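Putative uncharacterized protein gbs0355 (Streptococcus agalactiae, PDB 3OKZ) is of unknown function but, as a member of the LytR/CpsA/Psr family, probably acts in cell envelope assembly, perhaps attaching glycopolymers to the wall. Local coordinates at residues Lys8-Phe20 and Asn220-Tyr234. Sequence-based numbering, arbitrary orientation.
Sequences KSKSHAIEETKPF and NIEISSKTIPNLLAY
Tyr234 turns its CG beside its own backbone N (chi1 -52°), which swings the ring toward segment 8-20, and there one of its faces receives the edge of Phe20, whose CG stands between its N and carbonyl carbon (chi1 69°). The Phe20 edge, led by CE2, comes down on that face toward the rim, with centroids 4.9 Å apart and planes at 84°. Ile14 wedges in beside this T-shaped pair: its CG1 lies over one face of the Phe20 ring, toward its rim, and 4.2 Å from Tyr234 CZ, while CD1 reaches Leu231 CD2 at 3.8 Å. Its other branch, CG2, sits against the aliphatic CB of Asn230. The phenol OH of Tyr234 reaches the type I beta turn Ile14-Thr17, close to the CA atoms of Ile14 and Thr17, and donates a long bond to Lys18 O (3.3 Å) just after the turn, approaching from above the carbonyl plane rather than along a lone pair. In this LytR/CpsA/Psr-family domain the turn belongs to the N-terminal arm that leads into strand 20-28 of the mixed sheet, and the contact lays that arm against segment 220-234, with its short helix around 228-232. Tyr111 of strand 111-116 adds a second roughly perpendicular ring to Phe20 and takes the backbone N of Ile14 on its hydroxyl. A single water donates to Ile14 O (2.7 Å) and accepts from Thr17 OG1; its further bond, to Asn230 O, is less certain. Beside it, the Thr17 methyl CG2 probably packs against Ala233. At the far end of the arm, Asn220 ND2 lies over the face of the Lys8-Ser9 peptide, nearest to Lys8 C, where neither Lys8 O nor Ser9 N makes a hydrogen bond with it, and Ser9 CB rests on Asn220 O at 3.4 Å; the backbone of Asn220 pairs in turn with Phe112 on the same strand as Tyr111.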
loop_
_atom_site.group_PDB
_atom_site.type_symbol
_atom_site.label_atom_id
_atom_site.label_comp_id
_atom_site.label_asym_id
_atom_site.label_seq_id
_atom_site.Cartn_x
_atom_site.Cartn_y
_atom_site.Cartn_z
ATOM N N LYS A 8 -10.462 -17.058 -0.738
ATOM C CA LYS A 8 -10.958 -16.150 -1.811
ATOM C C LYS A 8 -9.870 -15.892 -2.847
ATOM O O LYS A 8 -10.015 -15.015 -3.703
ATOM C CB LYS A 8 -11.417 -14.803 -1.224
ATOM C CG LYS A 8 -12.724 -14.834 -0.442
ATOM C CD LYS A 8 -12.594 -15.594 0.871
ATOM C CE LYS A 8 -11.653 -14.897 1.849
ATOM N NZ LYS A 8 -12.175 -13.588 2.334
ATOM N N SER A 9 -8.781 -16.647 -2.779
ATOM C CA SER A 9 -7.694 -16.445 -3.723
ATOM C C SER A 9 -7.634 -17.484 -4.817
ATOM O O SER A 9 -6.980 -18.515 -4.667
ATOM C CB SER A 9 -6.348 -16.422 -3.005
ATOM O OG SER A 9 -5.295 -16.362 -3.954
ATOM N N LYS A 10 -8.307 -17.205 -5.927
ATOM C CA LYS A 10 -8.306 -18.117 -7.059
ATOM C C LYS A 10 -6.926 -18.146 -7.718
ATOM O O LYS A 10 -6.805 -18.325 -8.932
ATOM C CB LYS A 10 -9.386 -17.708 -8.072
ATOM C CG LYS A 10 -9.750 -16.219 -8.108
ATOM C CD LYS A 10 -8.633 -15.326 -8.657
ATOM C CE LYS A 10 -7.651 -14.878 -7.572
ATOM N NZ LYS A 10 -8.312 -14.072 -6.502
ATOM N N SER A 11 -5.892 -17.962 -6.900
ATOM C CA SER A 11 -4.507 -17.975 -7.367
ATOM C C SER A 11 -3.777 -19.051 -6.585
ATOM O O SER A 11 -4.077 -19.278 -5.416
ATOM C CB SER A 11 -3.838 -16.619 -7.118
ATOM O OG SER A 11 -2.496 -16.611 -7.575
ATOM N N HIS A 12 -2.819 -19.711 -7.223
ATOM C CA HIS A 12 -2.076 -20.770 -6.556
ATOM C C HIS A 12 -0.584 -20.489 -6.529
ATOM O O HIS A 12 0.210 -21.368 -6.205
ATOM C CB HIS A 12 -2.340 -22.109 -7.252
ATOM C CG HIS A 12 -3.787 -22.490 -7.291
ATOM N ND1 HIS A 12 -4.533 -22.699 -6.151
ATOM C CD2 HIS A 12 -4.632 -22.676 -8.332
ATOM C CE1 HIS A 12 -5.775 -22.996 -6.486
ATOM N NE2 HIS A 12 -5.863 -22.989 -7.804
ATOM N N ALA A 13 -0.216 -19.257 -6.857
ATOM C CA ALA A 13 1.180 -18.833 -6.904
ATOM C C ALA A 13 2.033 -19.279 -5.722
ATOM O O ALA A 13 3.200 -19.621 -5.882
ATOM C CB ALA A 13 1.244 -17.321 -7.045
ATOM N N ILE A 14 1.461 -19.270 -4.531
ATOM C CA ILE A 14 2.218 -19.666 -3.357
ATOM C C ILE A 14 2.309 -21.177 -3.229
ATOM O O ILE A 14 3.314 -21.704 -2.752
ATOM C CB ILE A 14 1.601 -19.062 -2.078
ATOM C CG1 ILE A 14 1.879 -17.553 -2.046
ATOM C CG2 ILE A 14 2.163 -19.752 -0.844
ATOM C CD1 ILE A 14 1.423 -16.861 -0.796
ATOM N N GLU A 15 1.259 -21.872 -3.659
ATOM C CA GLU A 15 1.234 -23.329 -3.596
ATOM C C GLU A 15 2.162 -23.909 -4.646
ATOM O O GLU A 15 2.431 -25.107 -4.654
ATOM C CB GLU A 15 -0.183 -23.855 -3.830
ATOM C CG GLU A 15 -1.191 -23.328 -2.834
ATOM C CD GLU A 15 -1.679 -21.947 -3.191
ATOM O OE1 GLU A 15 -2.703 -21.868 -3.898
ATOM O OE2 GLU A 15 -1.043 -20.950 -2.780
ATOM N N GLU A 16 2.662 -23.047 -5.524
ATOM C CA GLU A 16 3.548 -23.471 -6.596
ATOM C C GLU A 16 4.845 -22.676 -6.585
ATOM O O GLU A 16 5.580 -22.672 -7.566
ATOM C CB GLU A 16 2.832 -23.285 -7.929
ATOM C CG GLU A 16 1.401 -23.784 -7.874
ATOM C CD GLU A 16 0.613 -23.464 -9.116
ATOM O OE1 GLU A 16 -0.581 -23.827 -9.156
ATOM O OE2 GLU A 16 1.177 -22.853 -10.047
ATOM N N THR A 17 5.112 -22.005 -5.470
ATOM C CA THR A 17 6.309 -21.197 -5.306
ATOM C C THR A 17 6.605 -20.324 -6.526
ATOM O O THR A 17 7.764 -20.194 -6.950
ATOM C CB THR A 17 7.538 -22.076 -5.021
ATOM O OG1 THR A 17 7.163 -23.164 -4.166
ATOM C CG2 THR A 17 8.615 -21.255 -4.312
ATOM N N LYS A 18 5.549 -19.723 -7.073
ATOM C CA LYS A 18 5.635 -18.844 -8.240
ATOM C C LYS A 18 5.603 -17.382 -7.770
ATOM O O LYS A 18 4.924 -17.057 -6.791
ATOM C CB LYS A 18 4.448 -19.124 -9.169
ATOM C CG LYS A 18 4.452 -18.336 -10.470
ATOM C CD LYS A 18 5.619 -18.726 -11.385
ATOM C CE LYS A 18 5.748 -17.761 -12.568
ATOM N NZ LYS A 18 7.007 -17.948 -13.349
ATOM N N PRO A 19 6.343 -16.484 -8.454
ATOM C CA PRO A 19 6.380 -15.062 -8.090
ATOM C C PRO A 19 4.961 -14.521 -7.961
ATOM O O PRO A 19 4.071 -14.924 -8.713
ATOM C CB PRO A 19 7.118 -14.428 -9.261
ATOM C CG PRO A 19 8.039 -15.499 -9.689
ATOM C CD PRO A 19 7.171 -16.725 -9.646
ATOM N N PHE A 20 4.728 -13.609 -7.028
ATOM C CA PHE A 20 3.375 -13.113 -6.909
ATOM C C PHE A 20 3.260 -11.661 -6.492
ATOM O O PHE A 20 4.243 -11.035 -6.097
ATOM C CB PHE A 20 2.594 -14.004 -5.956
ATOM C CG PHE A 20 3.042 -13.901 -4.528
ATOM C CD1 PHE A 20 2.416 -13.015 -3.651
ATOM C CD2 PHE A 20 4.084 -14.697 -4.050
ATOM C CE1 PHE A 20 2.821 -12.930 -2.317
ATOM C CE2 PHE A 20 4.494 -14.617 -2.712
ATOM C CZ PHE A 20 3.862 -13.735 -1.847
ATOM N N ASN A 220 -6.342 -12.328 1.884
ATOM C CA ASN A 220 -6.911 -13.104 0.797
ATOM C C ASN A 220 -6.264 -14.493 0.840
ATOM O O ASN A 220 -6.732 -15.444 0.213
ATOM C CB ASN A 220 -6.562 -12.419 -0.523
ATOM C CG ASN A 220 -7.478 -12.812 -1.631
ATOM O OD1 ASN A 220 -7.321 -12.365 -2.763
ATOM N ND2 ASN A 220 -8.458 -13.650 -1.319
ATOM N N ILE A 221 -5.173 -14.585 1.588
ATOM C CA ILE A 221 -4.421 -15.816 1.734
ATOM C C ILE A 221 -5.171 -16.879 2.523
ATOM O O ILE A 221 -6.090 -16.571 3.281
ATOM C CB ILE A 221 -3.079 -15.527 2.425
ATOM C CG1 ILE A 221 -2.229 -14.617 1.525
ATOM C CG2 ILE A 221 -2.342 -16.829 2.724
ATOM C CD1 ILE A 221 -0.881 -14.235 2.122
ATOM N N GLU A 222 -4.768 -18.134 2.334
ATOM C CA GLU A 222 -5.389 -19.258 3.026
ATOM C C GLU A 222 -4.862 -19.378 4.458
ATOM O O GLU A 222 -5.577 -19.843 5.345
ATOM C CB GLU A 222 -5.116 -20.556 2.266
ATOM C CG GLU A 222 -6.164 -21.630 2.492
ATOM C CD GLU A 222 -7.515 -21.262 1.898
ATOM O OE1 GLU A 222 -7.598 -21.067 0.663
ATOM O OE2 GLU A 222 -8.497 -21.165 2.665
ATOM N N ILE A 223 -3.615 -18.959 4.669
ATOM C CA ILE A 223 -2.955 -18.989 5.981
ATOM C C ILE A 223 -3.164 -20.291 6.758
ATOM O O ILE A 223 -2.695 -20.430 7.888
ATOM C CB ILE A 223 -3.430 -17.816 6.894
ATOM C CG1 ILE A 223 -3.326 -16.470 6.146
ATOM C CG2 ILE A 223 -2.562 -17.761 8.174
ATOM C CD1 ILE A 223 -1.884 -15.940 5.998
ATOM N N SER A 224 -3.864 -21.245 6.154
ATOM C CA SER A 224 -4.136 -22.523 6.802
ATOM C C SER A 224 -2.846 -23.167 7.292
ATOM O O SER A 224 -1.762 -22.610 7.140
ATOM C CB SER A 224 -4.840 -23.468 5.824
ATOM O OG SER A 224 -4.013 -23.756 4.708
ATOM N N SER A 225 -2.963 -24.341 7.896
ATOM C CA SER A 225 -1.783 -25.037 8.376
ATOM C C SER A 225 -1.058 -25.526 7.124
ATOM O O SER A 225 -1.593 -25.418 6.018
ATOM C CB SER A 225 -2.192 -26.211 9.267
ATOM O OG SER A 225 -1.124 -26.600 10.106
ATOM N N LYS A 226 0.151 -26.054 7.284
ATOM C CA LYS A 226 0.914 -26.527 6.130
ATOM C C LYS A 226 1.118 -25.396 5.128
ATOM O O LYS A 226 1.337 -25.639 3.942
ATOM C CB LYS A 226 0.188 -27.671 5.423
ATOM C CG LYS A 226 0.613 -29.069 5.842
ATOM C CD LYS A 226 0.077 -29.451 7.203
ATOM C CE LYS A 226 0.216 -30.945 7.410
ATOM N NZ LYS A 226 -0.468 -31.698 6.315
ATOM N N THR A 227 1.043 -24.162 5.613
ATOM C CA THR A 227 1.204 -22.993 4.762
ATOM C C THR A 227 2.569 -22.348 4.976
ATOM O O THR A 227 3.021 -21.537 4.167
ATOM C CB THR A 227 0.093 -21.960 5.057
ATOM O OG1 THR A 227 -1.180 -22.540 4.751
ATOM C CG2 THR A 227 0.279 -20.703 4.228
ATOM N N ILE A 228 3.231 -22.719 6.063
ATOM C CA ILE A 228 4.534 -22.151 6.357
ATOM C C ILE A 228 5.647 -22.660 5.434
ATOM O O ILE A 228 6.543 -21.899 5.067
ATOM C CB ILE A 228 4.927 -22.396 7.836
ATOM C CG1 ILE A 228 5.472 -23.811 8.023
ATOM C CG2 ILE A 228 3.706 -22.199 8.727
ATOM C CD1 ILE A 228 6.012 -24.085 9.415
ATOM N N PRO A 229 5.605 -23.942 5.028
ATOM C CA PRO A 229 6.684 -24.400 4.147
ATOM C C PRO A 229 6.671 -23.572 2.874
ATOM O O PRO A 229 7.709 -23.147 2.360
ATOM C CB PRO A 229 6.317 -25.863 3.873
ATOM C CG PRO A 229 5.479 -26.250 5.058
ATOM C CD PRO A 229 4.624 -25.020 5.239
ATOM N N ASN A 230 5.456 -23.345 2.393
ATOM C CA ASN A 230 5.198 -22.589 1.184
ATOM C C ASN A 230 5.630 -21.136 1.329
ATOM O O ASN A 230 6.367 -20.609 0.497
ATOM C CB ASN A 230 3.708 -22.664 0.883
ATOM C CG ASN A 230 3.174 -24.070 1.009
ATOM O OD1 ASN A 230 3.209 -24.846 0.058
ATOM N ND2 ASN A 230 2.697 -24.414 2.199
ATOM N N LEU A 231 5.164 -20.489 2.391
ATOM C CA LEU A 231 5.510 -19.100 2.626
ATOM C C LEU A 231 7.000 -18.907 2.915
ATOM O O LEU A 231 7.636 -18.012 2.344
ATOM C CB LEU A 231 4.645 -18.550 3.755
ATOM C CG LEU A 231 3.241 -18.204 3.239
ATOM C CD1 LEU A 231 2.239 -18.191 4.379
ATOM C CD2 LEU A 231 3.289 -16.850 2.526
ATOM N N LEU A 232 7.559 -19.750 3.783
ATOM C CA LEU A 232 8.983 -19.674 4.107
ATOM C C LEU A 232 9.795 -19.668 2.819
ATOM O O LEU A 232 10.922 -19.170 2.777
ATOM C CB LEU A 232 9.401 -20.877 4.944
ATOM C CG LEU A 232 9.183 -20.892 6.457
ATOM C CD1 LEU A 232 8.026 -20.000 6.870
ATOM C CD2 LEU A 232 8.935 -22.333 6.872
ATOM N N ALA A 233 9.218 -20.233 1.769
ATOM C CA ALA A 233 9.893 -20.285 0.492
ATOM C C ALA A 233 10.222 -18.888 -0.016
ATOM O O ALA A 233 11.090 -18.737 -0.877
ATOM C CB ALA A 233 9.037 -21.024 -0.525
ATOM N N TYR A 234 9.547 -17.864 0.515
ATOM C CA TYR A 234 9.801 -16.495 0.058
ATOM C C TYR A 234 10.565 -15.625 1.065
ATOM O O TYR A 234 10.878 -14.458 0.793
ATOM C CB TYR A 234 8.488 -15.809 -0.316
ATOM C CG TYR A 234 7.615 -16.578 -1.291
ATOM C CD1 TYR A 234 6.852 -17.662 -0.866
ATOM C CD2 TYR A 234 7.517 -16.189 -2.632
ATOM C CE1 TYR A 234 5.998 -18.343 -1.746
ATOM C CE2 TYR A 234 6.671 -16.860 -3.522
ATOM C CZ TYR A 234 5.909 -17.936 -3.069
ATOM O OH TYR A 234 5.038 -18.585 -3.923
HETATM O O HOH W 1 5.867 -21.880 -2.048
#